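Local coordinates for protein cellulase (PDB 6XSO) that probably hydrolyses beta-1,4-linked plant polysaccharides such as cellulose and xylan internally, as a broad-specificity endoglucanase of glycoside hydrolase family 5, at residues V168-N174 with R227-T233; A235-G239 with Q267-Y271. The contacts are given in a common frame with arbitrary orientation. Residues are numbered along the deposited sequence.

Contact 1 (V168-N174 with R227-T233)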
ATOM      1  N   VAL A 168     -11.213   7.955   2.300  1.00 21.35           N
ATOM      2  CA  VAL A 168     -11.006   6.517   2.176  1.00 20.84           C
ATOM      3  C   VAL A 168     -10.664   6.191   0.726  1.00 21.32           C
ATOM      4  O   VAL A 168     -11.447   6.485  -0.188  1.00 22.60           O
ATOM      5  CB  VAL A 168     -12.222   5.709   2.655  1.00 21.60           C
ATOM      6  CG1 VAL A 168     -11.991   4.220   2.396  1.00 24.13           C
ATOM      7  CG2 VAL A 168     -12.470   5.952   4.138  1.00 24.14           C
ATOM      8  N   LEU A 169      -9.506   5.562   0.534  1.00 20.51           N
ATOM      9  CA  LEU A 169      -9.021   5.114  -0.762  1.00 20.43           C
ATOM     10  C   LEU A 169      -8.860   3.600  -0.746  1.00 20.74           C
ATOM     11  O   LEU A 169      -8.632   3.002   0.309  1.00 20.95           O
ATOM     12  CB  LEU A 169      -7.650   5.733  -1.116  1.00 19.76           C
ATOM     13  CG  LEU A 169      -7.650   7.201  -1.539  1.00 19.85           C
ATOM     14  CD1 LEU A 169      -7.665   8.115  -0.308  1.00 23.32           C
ATOM     15  CD2 LEU A 169      -6.457   7.537  -2.427  1.00 19.85           C
ATOM     16  N   PHE A 170      -8.994   2.973  -1.922  1.00 19.26           N
ATOM     17  CA  PHE A 170      -8.787   1.541  -2.063  1.00 20.07           C
ATOM     18  C   PHE A 170      -7.552   1.272  -2.920  1.00 20.63           C
ATOM     19  O   PHE A 170      -7.307   1.971  -3.908  1.00 20.81           O
ATOM     20  CB  PHE A 170      -9.956   0.864  -2.790  1.00 19.68           C
ATOM     21  CG  PHE A 170     -11.320   1.065  -2.168  1.00 21.99           C
ATOM     22  CD1 PHE A 170     -11.503   1.320  -0.811  1.00 21.75           C
ATOM     23  CD2 PHE A 170     -12.450   0.954  -2.977  1.00 23.17           C
ATOM     24  CE1 PHE A 170     -12.789   1.482  -0.292  1.00 23.08           C
ATOM     25  CE2 PHE A 170     -13.727   1.109  -2.462  1.00 22.85           C
ATOM     26  CZ  PHE A 170     -13.894   1.373  -1.122  1.00 22.63           C
ATOM     27  N   GLU A 171      -6.803   0.218  -2.571  1.00 19.81           N
ATOM     28  CA  GLU A 171      -5.603  -0.206  -3.284  1.00 20.27           C
ATOM     29  C   GLU A 171      -5.773  -1.642  -3.771  1.00 20.67           C
ATOM     30  O   GLU A 171      -6.064  -2.541  -2.985  1.00 20.71           O
ATOM     31  CB  GLU A 171      -4.376  -0.079  -2.376  1.00 20.31           C
ATOM     32  CG  GLU A 171      -3.131  -0.823  -2.818  1.00 18.15           C
ATOM     33  CD  GLU A 171      -2.119  -0.932  -1.686  1.00 18.12           C
ATOM     34  OE1 GLU A 171      -2.134  -0.048  -0.798  1.00 19.28           O
ATOM     35  OE2 GLU A 171      -1.300  -1.883  -1.692  1.00 18.63           O
ATOM     36  N   SER A 172      -5.531  -1.841  -5.064  1.00 20.40           N
ATOM     37  CA  SER A 172      -5.936  -3.052  -5.775  1.00 20.38           C
ATOM     38  C   SER A 172      -5.353  -4.338  -5.195  1.00 20.02           C
ATOM     39  O   SER A 172      -6.058  -5.351  -5.095  1.00 20.09           O
ATOM     40  CB  SER A 172      -5.521  -2.894  -7.243  1.00 20.43           C
ATOM     41  OG  SER A 172      -4.113  -2.664  -7.375  1.00 21.29           O
ATOM     42  N   TYR A 173      -4.056  -4.365  -4.920  1.00 18.86           N
ATOM     43  CA  TYR A 173      -3.300  -5.569  -4.531  1.00 20.28           C
ATOM     44  C   TYR A 173      -1.931  -5.044  -4.094  1.00 18.77           C
ATOM     45  O   TYR A 173      -1.498  -3.971  -4.535  1.00 20.04           O
ATOM     46  CB  TYR A 173      -3.181  -6.659  -5.664  1.00 18.65           C
ATOM     47  CG  TYR A 173      -2.811  -6.023  -6.976  1.00 19.51           C
ATOM     48  CD1 TYR A 173      -1.525  -5.541  -7.177  1.00 18.59           C
ATOM     49  CD2 TYR A 173      -3.756  -5.821  -7.981  1.00 18.89           C
ATOM     50  CE1 TYR A 173      -1.191  -4.871  -8.314  1.00 17.61           C
ATOM     51  CE2 TYR A 173      -3.430  -5.135  -9.123  1.00 19.17           C
ATOM     52  CZ  TYR A 173      -2.157  -4.646  -9.267  1.00 18.89           C
ATOM     53  OH  TYR A 173      -1.853  -3.940 -10.395  1.00 20.55           O
ATOM     54  N   ASN A 174      -1.244  -5.813  -3.251  1.00 18.99           N
ATOM     55  CA  ASN A 174      -0.010  -5.339  -2.625  1.00 19.00           C
ATOM     56  C   ASN A 174       1.251  -5.576  -3.455  1.00 18.30           C
ATOM     57  O   ASN A 174       1.719  -4.660  -4.139  1.00 18.65           O
ATOM     58  CB  ASN A 174       0.108  -5.965  -1.220  1.00 17.39           C
ATOM     59  CG  ASN A 174       1.371  -5.578  -0.531  1.00 18.64           C
ATOM     60  OD1 ASN A 174       1.742  -4.390  -0.535  1.00 19.21           O
ATOM     61  ND2 ASN A 174       2.059  -6.554   0.086  1.00 19.10           N
ATOM     62  N   ARG A 227     -14.440   7.681  -6.170  1.00 25.00           N
ATOM     63  CA  ARG A 227     -13.440   7.434  -5.139  1.00 23.59           C
ATOM     64  C   ARG A 227     -12.046   7.335  -5.752  1.00 21.74           C
ATOM     65  O   ARG A 227     -11.870   6.832  -6.864  1.00 22.99           O
ATOM     66  CB  ARG A 227     -13.776   6.147  -4.376  1.00 25.54           C
ATOM     67  CG  ARG A 227     -12.851   5.890  -3.187  1.00 24.89           C
ATOM     68  CD  ARG A 227     -13.278   4.687  -2.349  1.00 22.19           C
ATOM     69  NE  ARG A 227     -14.692   4.808  -1.994  1.00 23.40           N
ATOM     70  CZ  ARG A 227     -15.192   5.655  -1.101  1.00 24.76           C
ATOM     71  NH1 ARG A 227     -14.409   6.457  -0.398  1.00 24.54           N
ATOM     72  NH2 ARG A 227     -16.504   5.688  -0.920  1.00 27.29           N
ATOM     73  N   ASN A 228     -11.055   7.823  -5.024  1.00 22.69           N
ATOM     74  CA  ASN A 228      -9.679   7.722  -5.486  1.00 20.08           C
ATOM     75  C   ASN A 228      -9.163   6.318  -5.236  1.00 21.45           C
ATOM     76  O   ASN A 228      -9.220   5.815  -4.108  1.00 21.01           O
ATOM     77  CB  ASN A 228      -8.874   8.817  -4.819  1.00 22.29           C
ATOM     78  CG  ASN A 228      -9.242  10.165  -5.368  1.00 22.53           C
ATOM     79  OD1 ASN A 228      -9.377  10.324  -6.582  1.00 24.03           O
ATOM     80  ND2 ASN A 228      -9.449  11.138  -4.486  1.00 24.61           N
ATOM     81  N   LEU A 229      -8.711   5.679  -6.313  1.00 21.98           N
ATOM     82  CA  LEU A 229      -8.281   4.294  -6.312  1.00 22.00           C
ATOM     83  C   LEU A 229      -6.816   4.206  -6.713  1.00 20.53           C
ATOM     84  O   LEU A 229      -6.271   5.091  -7.379  1.00 21.19           O
ATOM     85  CB  LEU A 229      -9.106   3.472  -7.306  1.00 23.43           C
ATOM     86  CG  LEU A 229     -10.626   3.573  -7.214  1.00 20.92           C
ATOM     87  CD1 LEU A 229     -11.290   2.718  -8.259  1.00 22.47           C
ATOM     88  CD2 LEU A 229     -11.055   3.150  -5.832  1.00 23.12           C
ATOM     89  N   ILE A 230      -6.169   3.136  -6.274  1.00 21.05           N
ATOM     90  CA  ILE A 230      -4.721   2.993  -6.395  1.00 19.20           C
ATOM     91  C   ILE A 230      -4.428   1.622  -6.979  1.00 19.52           C
ATOM     92  O   ILE A 230      -4.972   0.616  -6.508  1.00 20.45           O
ATOM     93  CB  ILE A 230      -4.045   3.104  -5.011  1.00 20.34           C
ATOM     94  CG1 ILE A 230      -4.429   4.387  -4.286  1.00 20.15           C
ATOM     95  CG2 ILE A 230      -2.539   2.953  -5.139  1.00 21.24           C
ATOM     96  CD1 ILE A 230      -4.269   4.250  -2.788  1.00 19.17           C
ATOM     97  N   VAL A 231      -3.577   1.579  -8.012  1.00 19.69           N
ATOM     98  CA  VAL A 231      -3.126   0.322  -8.607  1.00 20.02           C
ATOM     99  C   VAL A 231      -1.610   0.237  -8.438  1.00 19.73           C
ATOM    100  O   VAL A 231      -0.905   1.250  -8.561  1.00 19.84           O
ATOM    101  CB  VAL A 231      -3.541   0.163 -10.088  1.00 20.41           C
ATOM    102  CG1 VAL A 231      -5.046   0.066 -10.192  1.00 22.14           C
ATOM    103  CG2 VAL A 231      -3.007   1.284 -10.942  1.00 22.81           C
ATOM    104  N   ASN A 232      -1.115  -0.960  -8.119  1.00 18.42           N
ATOM    105  CA  ASN A 232       0.296  -1.173  -7.839  1.00 18.38           C
ATOM    106  C   ASN A 232       1.019  -1.792  -9.039  1.00 19.22           C
ATOM    107  O   ASN A 232       0.447  -2.533  -9.846  1.00 18.84           O
ATOM    108  CB  ASN A 232       0.493  -2.055  -6.600  1.00 19.30           C
ATOM    109  CG  ASN A 232       0.035  -1.389  -5.312  1.00 20.27           C
ATOM    110  OD1 ASN A 232      -0.761  -0.463  -5.326  1.00 19.56           O
ATOM    111  ND2 ASN A 232       0.544  -1.875  -4.190  1.00 18.94           N
ATOM    112  N   THR A 233       2.298  -1.475  -9.151  1.00 19.01           N
ATOM    113  CA  THR A 233       3.107  -2.124 -10.164  1.00 19.37           C
ATOM    114  C   THR A 233       3.375  -3.577  -9.772  1.00 19.28           C
ATOM    115  O   THR A 233       3.195  -3.974  -8.610  1.00 18.64           O
ATOM    116  CB  THR A 233       4.449  -1.412 -10.262  1.00 18.12           C
ATOM    117  OG1 THR A 233       5.040  -1.402  -8.962  1.00 17.76           O
ATOM    118  CG2 THR A 233       4.294   0.010 -10.768  1.00 18.96           C
TER
HETATM  119  O   HOH W   1     -11.096   8.587  -2.125  1.00 22.06           O
HETATM  120  O   HOH W   2       1.794  -5.588  -6.818  1.00 19.22           O
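Two adjacent parallel strands, the fourth and fifth of the (beta/alpha)8 TIM barrel, pair here in the buried interior, their axes 4.7 Å apart at 25°. Ile230 N donates to Phe170 O (2.9 Å) and Ser172 N to Ile230 O (2.9 Å), so Ile230 bonds on both sides of Glu171, as parallel pairing requires. At the N-terminal end of the pair, Arg227 NH1 reaches Val168 O (3.0 Å) while its NE bonds to Asn224, and its CD lies 3.6 Å from the centroid of the Phe170 ring in a CH-pi contact; a water joins Val168 O to Asn228 N. At the C-terminal end, Asn232 ND2 serves both Glu171 OE2 (3.1 Å) and Asn174 O (3.0 Å), while Tyr173 OH donates to Asn232 O (2.8 Å). Glu171 and Ile230 share one face, directed into the barrel, where Glu171 also makes a salt bridge with Arg80. Phe170 and Leu229 point the other way, toward helix 196-219, against Phe213 and Arg218. Strands 116-119 and 264-270 flank the pair.

Contact 2 (A235-G239 with Q267-Y271)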
ATOM      1  N   ALA A 235       5.061  -6.471  -8.278  1.00 19.28           N
ATOM      2  CA  ALA A 235       5.851  -6.595  -7.050  1.00 17.57           C
ATOM      3  C   ALA A 235       5.913  -5.308  -6.219  1.00 16.81           C
ATOM      4  O   ALA A 235       6.689  -5.231  -5.246  1.00 19.02           O
ATOM      5  CB  ALA A 235       7.274  -7.115  -7.305  1.00 19.75           C
ATOM      6  N   ALA A 236       5.099  -4.302  -6.559  1.00 18.23           N
ATOM      7  CA  ALA A 236       5.301  -2.941  -6.060  1.00 17.22           C
ATOM      8  C   ALA A 236       6.734  -2.455  -6.330  1.00 16.46           C
ATOM      9  O   ALA A 236       7.273  -1.590  -5.637  1.00 17.79           O
ATOM     10  CB  ALA A 236       4.890  -2.813  -4.590  1.00 18.37           C
ATOM     11  N   ALA A 237       7.365  -3.003  -7.371  1.00 17.05           N
ATOM     12  CA  ALA A 237       8.704  -2.598  -7.760  1.00 18.71           C
ATOM     13  C   ALA A 237       8.692  -1.160  -8.265  1.00 20.08           C
ATOM     14  O   ALA A 237       7.718  -0.690  -8.857  1.00 19.46           O
ATOM     15  CB  ALA A 237       9.236  -3.538  -8.849  1.00 20.80           C
ATOM     16  N   ASN A 238       9.793  -0.452  -8.036  1.00 19.58           N
ATOM     17  CA  ASN A 238       9.821   0.989  -8.273  1.00 18.93           C
ATOM     18  C   ASN A 238      10.698   1.412  -9.444  1.00 21.35           C
ATOM     19  O   ASN A 238      10.788   2.613  -9.726  1.00 20.08           O
ATOM     20  CB  ASN A 238      10.237   1.733  -7.005  1.00 19.71           C
ATOM     21  CG  ASN A 238      11.613   1.343  -6.527  1.00 21.26           C
ATOM     22  OD1 ASN A 238      12.580   1.271  -7.303  1.00 21.17           O
ATOM     23  ND2 ASN A 238      11.722   1.117  -5.222  1.00 22.36           N
ATOM     24  N   GLY A 239      11.303   0.466 -10.160  1.00 19.93           N
ATOM     25  CA  GLY A 239      12.060   0.779 -11.350  1.00 21.47           C
ATOM     26  C   GLY A 239      13.465   1.280 -11.138  1.00 23.23           C
ATOM     27  O   GLY A 239      14.173   1.485 -12.125  1.00 23.75           O
ATOM     28  N   GLN A 267       0.979   2.999  -7.205  1.00 18.48           N
ATOM     29  CA  GLN A 267       1.767   2.780  -6.001  1.00 17.21           C
ATOM     30  C   GLN A 267       2.936   1.836  -6.240  1.00 18.88           C
ATOM     31  O   GLN A 267       2.812   0.810  -6.920  1.00 19.40           O
ATOM     32  CB  GLN A 267       0.884   2.243  -4.843  1.00 18.75           C
ATOM     33  CG  GLN A 267       1.692   1.714  -3.647  1.00 19.43           C
ATOM     34  CD  GLN A 267       0.869   1.271  -2.445  1.00 18.91           C
ATOM     35  OE1 GLN A 267       1.410   0.686  -1.514  1.00 19.13           O
ATOM     36  NE2 GLN A 267      -0.421   1.572  -2.450  1.00 20.16           N
ATOM     37  N   VAL A 268       4.071   2.210  -5.642  1.00 17.04           N
ATOM     38  CA  VAL A 268       5.269   1.402  -5.553  1.00 17.85           C
ATOM     39  C   VAL A 268       5.731   1.414  -4.098  1.00 16.31           C
ATOM     40  O   VAL A 268       5.267   2.213  -3.283  1.00 18.47           O
ATOM     41  CB  VAL A 268       6.386   1.945  -6.451  1.00 19.47           C
ATOM     42  CG1 VAL A 268       5.904   2.062  -7.898  1.00 18.35           C
ATOM     43  CG2 VAL A 268       6.884   3.309  -5.944  1.00 20.18           C
ATOM     44  N   HIS A 269       6.652   0.499  -3.786  1.00 18.04           N
ATOM     45  CA  HIS A 269       7.313   0.456  -2.482  1.00 19.08           C
ATOM     46  C   HIS A 269       8.800   0.704  -2.683  1.00 16.93           C
ATOM     47  O   HIS A 269       9.334   0.519  -3.780  1.00 19.11           O
ATOM     48  CB  HIS A 269       7.086  -0.898  -1.813  1.00 18.73           C
ATOM     49  CG  HIS A 269       5.639  -1.186  -1.553  1.00 17.66           C
ATOM     50  ND1 HIS A 269       5.166  -2.445  -1.250  1.00 18.16           N
ATOM     51  CD2 HIS A 269       4.562  -0.371  -1.566  1.00 18.09           C
ATOM     52  CE1 HIS A 269       3.854  -2.391  -1.081  1.00 17.81           C
ATOM     53  NE2 HIS A 269       3.460  -1.150  -1.297  1.00 18.13           N
ATOM     54  N   ALA A 270       9.472   1.174  -1.626  1.00 16.93           N
ATOM     55  CA  ALA A 270      10.900   1.469  -1.743  1.00 18.18           C
ATOM     56  C   ALA A 270      11.604   1.223  -0.419  1.00 18.08           C
ATOM     57  O   ALA A 270      11.278   1.857   0.594  1.00 18.51           O
ATOM     58  CB  ALA A 270      11.117   2.926  -2.154  1.00 18.41           C
ATOM     59  N   TYR A 271      12.621   0.359  -0.454  1.00 19.56           N
ATOM     60  CA  TYR A 271      13.471   0.089   0.703  1.00 20.09           C
ATOM     61  C   TYR A 271      14.924   0.215   0.265  1.00 20.74           C
ATOM     62  O   TYR A 271      15.641  -0.783   0.128  1.00 22.24           O
ATOM     63  CB  TYR A 271      13.173  -1.295   1.262  1.00 20.28           C
ATOM     64  CG  TYR A 271      11.791  -1.430   1.871  1.00 18.73           C
ATOM     65  CD1 TYR A 271      11.595  -1.253   3.223  1.00 18.72           C
ATOM     66  CD2 TYR A 271      10.692  -1.786   1.102  1.00 21.73           C
ATOM     67  CE1 TYR A 271      10.341  -1.417   3.796  1.00 19.99           C
ATOM     68  CE2 TYR A 271       9.443  -1.944   1.658  1.00 19.85           C
ATOM     69  CZ  TYR A 271       9.266  -1.777   3.007  1.00 19.09           C
ATOM     70  OH  TYR A 271       8.041  -1.962   3.606  1.00 20.48           O
TER
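At the C-terminal end of the sixth strand of the TIM barrel, the loop that follows the fifth strand folds back onto residues 267-271. Backbone pairing is limited to one nearly straight bond, from His269 N to Ala236 O (2.9 Å, 174° at the hydrogen). Ala235 and Ala236 both have positive phi (61° and 53°), a bend of the chain that leaves the Ala236 carbonyl facing the strand. Among the side-chain bonds, Asn238 ND2 continues the attachment by donating to His269 O (2.9 Å), with Asn238 OD1 taken by Ser240. The His269 imidazole is fixed at both nitrogens, ND1 bonding to Glu175 and NE2 donating to Gln267 OE1 (2.8 Å). Glu175, after strand four, and Glu308, in strand seven, probably correspond to the catalytic glutamates of family 5, so His269 probably lies at the active-site end. Van der Waals contacts bring Val268 CG2 to 3.9 Å from Asn238 CB, beside Leu289 and Leu293 of helix 279-298, and Val268 CG1 also packs 3.4 Å from the carbonyl Ala237 O. Ala236 covers one face of the imidazole in a CH-pi contact, its CB 3.5 Å from the centroid of the His269 ring and 17° off the normal.

Contact 1 comes first along the chain and closes before contact 2 opens, the two being separated by a single residue; their centres lie about 14 Å apart. Both belong to the same closed eight-stranded sheet: contact 1 joins strands 168-171 and 229-232, and contact 2 ties the loop leaving 229-232 to the next strand, 264-270. They touch directly. Val231 O and Gln267 N, 2.9 Å apart, form a backbone bond between strands, and Glu171 OE1 and Gln267 NE2, also 2.9 Å apart, are weakly bonded across the barrel interior. Asn174 packs against His269. The two contacts thus follow three consecutive strands, 168-171, 229-232 and 264-270, toward the barrel end where family 5 enzymes carry their active site.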